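Local coordinates for sulfonate ABC transporter, periplasmic sulfonate-binding protein SsuA (PDB 3UIF) that probably binds sulfonates or related sulfate esters in the periplasm and delivers them to an ABC transporter for uptake, at residues L91-G96 with G202-R207; S265-W270 with G321-N326. One frame throughout, in Å; residues are numbered along the deposited sequence.

Interaction 1 of 2, residues L91-G96 with G202-R207; sequences LVAPWG and GGVWAR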
loop_
_atom_site.group_PDB
_atom_site.type_symbol
_atom_site.label_atom_id
_atom_site.label_comp_id
_atom_site.label_asym_id
_atom_site.label_seq_id
_atom_site.Cartn_x
_atom_site.Cartn_y
_atom_site.Cartn_z
ATOM N N LEU A 91 11.850 -6.471 0.393
ATOM C CA LEU A 91 10.657 -6.669 -0.425
ATOM C C LEU A 91 10.913 -7.809 -1.426
ATOM O O LEU A 91 11.757 -7.665 -2.328
ATOM C CB LEU A 91 10.266 -5.379 -1.155
ATOM C CG LEU A 91 9.012 -5.438 -2.034
ATOM C CD1 LEU A 91 7.754 -5.685 -1.205
ATOM C CD2 LEU A 91 8.880 -4.141 -2.811
ATOM N N VAL A 92 10.192 -8.930 -1.255
ATOM C CA VAL A 92 10.348 -10.110 -2.133
ATOM C C VAL A 92 9.185 -10.315 -3.111
ATOM O O VAL A 92 9.279 -11.147 -4.018
ATOM C CB VAL A 92 10.608 -11.415 -1.356
ATOM C CG1 VAL A 92 11.964 -11.363 -0.645
ATOM C CG2 VAL A 92 9.461 -11.726 -0.394
ATOM N N ALA A 93 8.102 -9.565 -2.909
ATOM C CA ALA A 93 6.968 -9.519 -3.837
ATOM C C ALA A 93 6.148 -8.234 -3.633
ATOM O O ALA A 93 5.389 -8.124 -2.653
ATOM C CB ALA A 93 6.083 -10.757 -3.683
ATOM N N PRO A 94 6.318 -7.251 -4.541
ATOM C CA PRO A 94 5.525 -6.033 -4.512
ATOM C C PRO A 94 4.074 -6.387 -4.818
ATOM O O PRO A 94 3.831 -7.207 -5.708
ATOM C CB PRO A 94 6.121 -5.187 -5.647
ATOM C CG PRO A 94 7.458 -5.772 -5.936
ATOM C CD PRO A 94 7.294 -7.231 -5.644
ATOM N N TRP A 95 3.131 -5.795 -4.081
ATOM C CA TRP A 95 1.727 -6.111 -4.285
ATOM C C TRP A 95 1.035 -5.206 -5.293
ATOM O O TRP A 95 -0.171 -5.313 -5.526
ATOM C CB TRP A 95 0.985 -6.169 -2.951
ATOM C CG TRP A 95 0.851 -4.863 -2.184
ATOM C CD1 TRP A 95 0.999 -3.559 -2.666
ATOM C CD2 TRP A 95 0.487 -4.699 -0.769
ATOM N NE1 TRP A 95 0.774 -2.642 -1.678
ATOM C CE2 TRP A 95 0.450 -3.247 -0.520
ATOM C CE3 TRP A 95 0.188 -5.576 0.280
ATOM C CZ2 TRP A 95 0.144 -2.717 0.736
ATOM C CZ3 TRP A 95 -0.128 -5.029 1.536
ATOM C CH2 TRP A 95 -0.149 -3.630 1.753
ATOM N N GLY A 96 1.802 -4.312 -5.902
ATOM C CA GLY A 96 1.267 -3.367 -6.852
ATOM C C GLY A 96 1.022 -2.016 -6.213
ATOM O O GLY A 96 1.790 -1.560 -5.339
ATOM N N GLY A 202 3.895 -1.411 -1.456
ATOM C CA GLY A 202 4.165 -2.411 -0.431
ATOM C C GLY A 202 4.070 -3.812 -0.999
ATOM O O GLY A 202 4.215 -4.038 -2.204
ATOM N N GLY A 203 3.807 -4.771 -0.128
ATOM C CA GLY A 203 3.768 -6.154 -0.548
ATOM C C GLY A 203 4.323 -7.084 0.501
ATOM O O GLY A 203 4.138 -6.862 1.698
ATOM N N VAL A 204 5.020 -8.115 0.028
ATOM C CA VAL A 204 5.493 -9.202 0.861
ATOM C C VAL A 204 6.923 -8.948 1.260
ATOM O O VAL A 204 7.826 -8.936 0.419
ATOM C CB VAL A 204 5.387 -10.560 0.150
ATOM C CG1 VAL A 204 5.916 -11.667 1.041
ATOM C CG2 VAL A 204 3.948 -10.852 -0.259
ATOM N N TRP A 205 7.111 -8.733 2.555
ATOM C CA TRP A 205 8.418 -8.442 3.130
ATOM C C TRP A 205 8.973 -9.637 3.867
ATOM O O TRP A 205 8.260 -10.337 4.595
ATOM C CB TRP A 205 8.331 -7.210 4.041
ATOM C CG TRP A 205 7.979 -5.947 3.292
ATOM C CD1 TRP A 205 6.711 -5.486 2.937
ATOM C CD2 TRP A 205 8.904 -4.933 2.779
ATOM N NE1 TRP A 205 6.794 -4.297 2.254
ATOM C CE2 TRP A 205 8.078 -3.912 2.128
ATOM C CE3 TRP A 205 10.287 -4.777 2.789
ATOM C CZ2 TRP A 205 8.632 -2.795 1.526
ATOM C CZ3 TRP A 205 10.838 -3.644 2.177
ATOM C CH2 TRP A 205 10.025 -2.682 1.552
ATOM N N ALA A 206 10.258 -9.891 3.672
ATOM C CA ALA A 206 10.905 -11.043 4.269
ATOM C C ALA A 206 12.052 -10.624 5.172
ATOM O O ALA A 206 12.810 -9.696 4.843
ATOM C CB ALA A 206 11.405 -11.971 3.190
ATOM N N ARG A 207 12.172 -11.315 6.310
ATOM C CA ARG A 207 13.303 -11.144 7.211
ATOM C C ARG A 207 14.611 -11.550 6.505
ATOM O O ARG A 207 14.717 -12.640 5.956
ATOM C CB ARG A 207 13.062 -11.929 8.497
ATOM C CG ARG A 207 13.964 -11.539 9.654
ATOM C CD ARG A 207 13.447 -12.071 10.985
ATOM N NE ARG A 207 12.939 -13.438 10.876
ATOM C CZ ARG A 207 13.680 -14.548 10.902
ATOM N NH1 ARG A 207 15.002 -14.508 11.044
ATOM N NH2 ARG A 207 13.080 -15.717 10.775
#

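Interaction 2 of 2, residues S265-W270 with G321-N326; sequences SWRQRW and GFWTPN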
loop_
_atom_site.group_PDB
_atom_site.type_symbol
_atom_site.label_atom_id
_atom_site.label_comp_id
_atom_site.label_asym_id
_atom_site.label_seq_id
_atom_site.Cartn_x
_atom_site.Cartn_y
_atom_site.Cartn_z
ATOM N N SER A 265 -4.378 0.369 -15.184
ATOM C CA SER A 265 -5.409 -0.647 -15.379
ATOM C C SER A 265 -5.562 -1.558 -14.172
ATOM O O SER A 265 -4.721 -1.571 -13.279
ATOM C CB SER A 265 -5.095 -1.494 -16.606
ATOM O OG SER A 265 -4.149 -2.484 -16.300
ATOM N N TRP A 266 -6.648 -2.320 -14.164
ATOM C CA TRP A 266 -6.914 -3.288 -13.114
ATOM C C TRP A 266 -5.778 -4.270 -12.901
ATOM O O TRP A 266 -5.353 -4.504 -11.765
ATOM C CB TRP A 266 -8.218 -4.028 -13.406
ATOM C CG TRP A 266 -8.408 -5.192 -12.485
ATOM C CD1 TRP A 266 -8.319 -6.544 -12.795
ATOM C CD2 TRP A 266 -8.641 -5.143 -11.042
ATOM N NE1 TRP A 266 -8.524 -7.313 -11.682
ATOM C CE2 TRP A 266 -8.714 -6.536 -10.594
ATOM C CE3 TRP A 266 -8.825 -4.120 -10.113
ATOM C CZ2 TRP A 266 -8.950 -6.869 -9.279
ATOM C CZ3 TRP A 266 -9.069 -4.466 -8.787
ATOM C CH2 TRP A 266 -9.131 -5.813 -8.384
ATOM N N ARG A 267 -5.282 -4.843 -13.997
ATOM C CA ARG A 267 -4.153 -5.750 -13.965
ATOM C C ARG A 267 -2.876 -5.076 -13.474
ATOM O O ARG A 267 -2.154 -5.615 -12.636
ATOM C CB ARG A 267 -3.929 -6.347 -15.347
ATOM C CG ARG A 267 -2.957 -7.522 -15.357
ATOM C CD ARG A 267 -2.476 -7.850 -16.761
ATOM N NE ARG A 267 -3.545 -8.418 -17.572
ATOM C CZ ARG A 267 -3.356 -9.039 -18.739
ATOM N NH1 ARG A 267 -2.123 -9.178 -19.229
ATOM N NH2 ARG A 267 -4.399 -9.526 -19.417
ATOM N N GLN A 268 -2.596 -3.898 -14.002
ATOM C CA GLN A 268 -1.401 -3.155 -13.619
ATOM C C GLN A 268 -1.363 -2.746 -12.134
ATOM O O GLN A 268 -0.285 -2.608 -11.550
ATOM C CB GLN A 268 -1.205 -1.947 -14.541
ATOM C CG GLN A 268 -0.806 -2.301 -15.963
ATOM C CD GLN A 268 0.563 -2.966 -16.042
ATOM O OE1 GLN A 268 0.678 -4.160 -16.367
ATOM N NE2 GLN A 268 1.609 -2.206 -15.736
ATOM N N ARG A 269 -2.531 -2.595 -11.517
ATOM C CA ARG A 269 -2.607 -2.293 -10.093
ATOM C C ARG A 269 -2.002 -3.401 -9.221
ATOM O O ARG A 269 -1.671 -3.170 -8.057
ATOM C CB ARG A 269 -4.051 -2.002 -9.670
ATOM C CG ARG A 269 -4.641 -0.713 -10.237
ATOM C CD ARG A 269 -4.015 0.560 -9.685
ATOM N NE ARG A 269 -4.218 0.682 -8.245
ATOM C CZ ARG A 269 -5.272 1.254 -7.656
ATOM N NH1 ARG A 269 -6.259 1.787 -8.370
ATOM N NH2 ARG A 269 -5.331 1.303 -6.337
ATOM N N TRP A 270 -1.853 -4.587 -9.801
ATOM C CA TRP A 270 -1.408 -5.761 -9.089
ATOM C C TRP A 270 0.005 -6.130 -9.449
ATOM O O TRP A 270 0.510 -7.159 -9.017
ATOM C CB TRP A 270 -2.362 -6.918 -9.395
ATOM C CG TRP A 270 -3.729 -6.757 -8.759
ATOM C CD1 TRP A 270 -4.869 -6.180 -9.318
ATOM C CD2 TRP A 270 -4.138 -7.157 -7.409
ATOM N NE1 TRP A 270 -5.916 -6.197 -8.443
ATOM C CE2 TRP A 270 -5.556 -6.763 -7.277
ATOM C CE3 TRP A 270 -3.502 -7.781 -6.329
ATOM C CZ2 TRP A 270 -6.283 -6.998 -6.104
ATOM C CZ3 TRP A 270 -4.249 -8.010 -5.163
ATOM C CH2 TRP A 270 -5.606 -7.631 -5.056
ATOM N N GLY A 321 5.345 -11.818 -19.766
ATOM C CA GLY A 321 4.696 -10.721 -20.490
ATOM C C GLY A 321 3.307 -10.310 -20.013
ATOM O O GLY A 321 2.592 -9.591 -20.713
ATOM N N PHE A 322 2.916 -10.751 -18.822
ATOM C CA PHE A 322 1.561 -10.523 -18.327
ATOM C C PHE A 322 1.403 -9.098 -17.742
ATOM O O PHE A 322 0.359 -8.471 -17.919
ATOM C CB PHE A 322 1.167 -11.639 -17.332
ATOM C CG PHE A 322 -0.221 -11.493 -16.778
ATOM C CD1 PHE A 322 -0.432 -10.862 -15.536
ATOM C CD2 PHE A 322 -1.320 -11.950 -17.500
ATOM C CE1 PHE A 322 -1.714 -10.707 -15.037
ATOM C CE2 PHE A 322 -2.601 -11.799 -17.002
ATOM C CZ PHE A 322 -2.801 -11.178 -15.773
ATOM N N TRP A 323 2.445 -8.603 -17.062
ATOM C CA TRP A 323 2.561 -7.200 -16.648
ATOM C C TRP A 323 3.536 -6.443 -17.529
ATOM O O TRP A 323 4.351 -7.056 -18.223
ATOM C CB TRP A 323 2.981 -7.128 -15.186
ATOM C CG TRP A 323 1.874 -7.521 -14.233
ATOM C CD1 TRP A 323 0.771 -6.761 -13.868
ATOM C CD2 TRP A 323 1.706 -8.795 -13.526
ATOM N NE1 TRP A 323 -0.033 -7.446 -13.001
ATOM C CE2 TRP A 323 0.466 -8.673 -12.757
ATOM C CE3 TRP A 323 2.432 -9.985 -13.456
ATOM C CZ2 TRP A 323 -0.000 -9.702 -11.943
ATOM C CZ3 TRP A 323 1.953 -11.012 -12.639
ATOM C CH2 TRP A 323 0.768 -10.874 -11.902
ATOM N N THR A 324 3.456 -5.110 -17.539
ATOM C CA THR A 324 4.402 -4.277 -18.309
ATOM C C THR A 324 5.121 -3.307 -17.379
ATOM O O THR A 324 4.469 -2.703 -16.552
ATOM C CB THR A 324 3.707 -3.437 -19.407
ATOM O OG1 THR A 324 2.850 -2.448 -18.805
ATOM C CG2 THR A 324 2.904 -4.301 -20.374
ATOM N N PRO A 325 6.458 -3.139 -17.518
ATOM C CA PRO A 325 7.189 -2.225 -16.636
ATOM C C PRO A 325 6.854 -0.759 -16.928
ATOM O O PRO A 325 6.677 -0.405 -18.087
ATOM C CB PRO A 325 8.658 -2.519 -16.973
ATOM C CG PRO A 325 8.646 -2.995 -18.374
ATOM C CD PRO A 325 7.343 -3.713 -18.561
ATOM N N ASN A 326 6.738 0.072 -15.886
ATOM C CA ASN A 326 6.514 1.516 -16.061
ATOM C C ASN A 326 7.842 2.262 -16.060
ATOM O O ASN A 326 8.762 1.909 -15.313
ATOM C CB ASN A 326 5.648 2.096 -14.940
ATOM C CG ASN A 326 4.357 1.329 -14.712
ATOM O OD1 ASN A 326 3.530 1.182 -15.607
ATOM N ND2 ASN A 326 4.156 0.876 -13.481
#

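Interaction 1 of 2, residues L91-G96 with G202-R207
A classic beta bulge interrupts the antiparallel pairing of strands 89-94 and 202-207, with Val-92 and Ala-93 both set against Val-204. Val-204 O accepts Val-92 N at 2.9 Å and Ala-93 N at 3.4 Å, the latter in a weak bond. Val-204 N answers with a bond to Ala-93 O at 2.7 Å, and Trp-95 N reaches Gly-202 O at 2.8 Å. Strand 202-207 is thereby held between strands 89-94 and 71-75, antiparallel to both, in the larger sheet of what is probably a type II periplasmic-binding-protein fold. On one face of this sheet Leu-91 CB sits above the Trp-205 six-membered ring, 3.8 Å from its centroid and 10° off the normal. With CG anti to the backbone N (chi1 -179°), Leu-91 also carries CD1 over the same face of the indole, near its rim, 3.8 Å from Trp-205 CE2. The opposite face brings Ala-93 CB to 3.9 Å from Val-204 CB, where Tyr-225 of helix 215-233 packs on both. The Trp-95 indole lies over the Gly-202/Gly-203 peptide, its CD2 3.4 Å from Gly-203 N; neither glycine interposes a side chain.

Interaction 2 of 2, residues S265-W270 with G321-N326
The short 3-10 turn at 268-270 passes beside the irregular chain 321-326, and the backbones come nearest at Gln-268 CA and Trp-323 CA, 6.4 Å apart. Arg-267 meets Phe-322 in two ways at once. Its guanidinium lies flat on the phenyl ring, the planes 2° apart and CZ of Arg-267 3.8 Å from the centroid of the Phe-322 ring, a cation-pi stack extended by Arg-267 CD over the same face. A bend at chi3 (-70°) turns the end of the arginine along the ring, and NH1 then donates to Phe-322 O at 2.9 Å. That bond runs in the carbonyl plane, on a lone pair, and also within the guanidinium plane, so it helps fix the rotation of the stacked group. His-230 meets the Phe-322 ring edge-to-face. Arg-267 O is gripped twice: Trp-323 NE1 donates to it at 2.8 Å from above the carbonyl plane, while Trp-270 N, closing the 3-10 turn, comes from the opposite face of that plane. The acceptor stays in the plane of the Trp-323 indole, at its edge. Gln-268 folds back at chi2 (-65°) and spans the backbone of Thr-324 with both ends of its amide. OE1 of Gln-268 takes Thr-324 N at 3.2 Å, and NE2 of Gln-268 gives to Thr-324 O at 3.0 Å, on a lone pair, so the amide satisfies both polar backbone groups of one residue. Ser-265 OG accepts from the backbone N of Gln-268 at 3.1 Å. These bonds dock the segment following helix 308-316 onto the loop between helices 252-257 and 276-291, a loop in which Ser-265 forms an ST motif leading into the 3-10 turn.

Interaction 1 is buried within the larger sheet, whereas interaction 2, partly buried, joins two loops nearer the surface. Helix 215-233 borders both: Tyr-225 packs on the strand pair, and Val-229, one turn further along, on Trp-270 and Trp-323. The two contacts meet where Trp-95 O approaches Trp-270 CE3, packing without a bond, and glycerol, probably from the crystallisation liquor, is hydrogen-bonded by the backbone oxygens of both Trp-95 and Arg-269. Their chemistry follows their place: strands 89-94 and 202-207 are joined by backbone bonds with apolar and aromatic packing, while 265-270 and 321-326, lacking a ladder, use arginine, glutamine and indole side chains to reach backbone oxygens or an amide N-H.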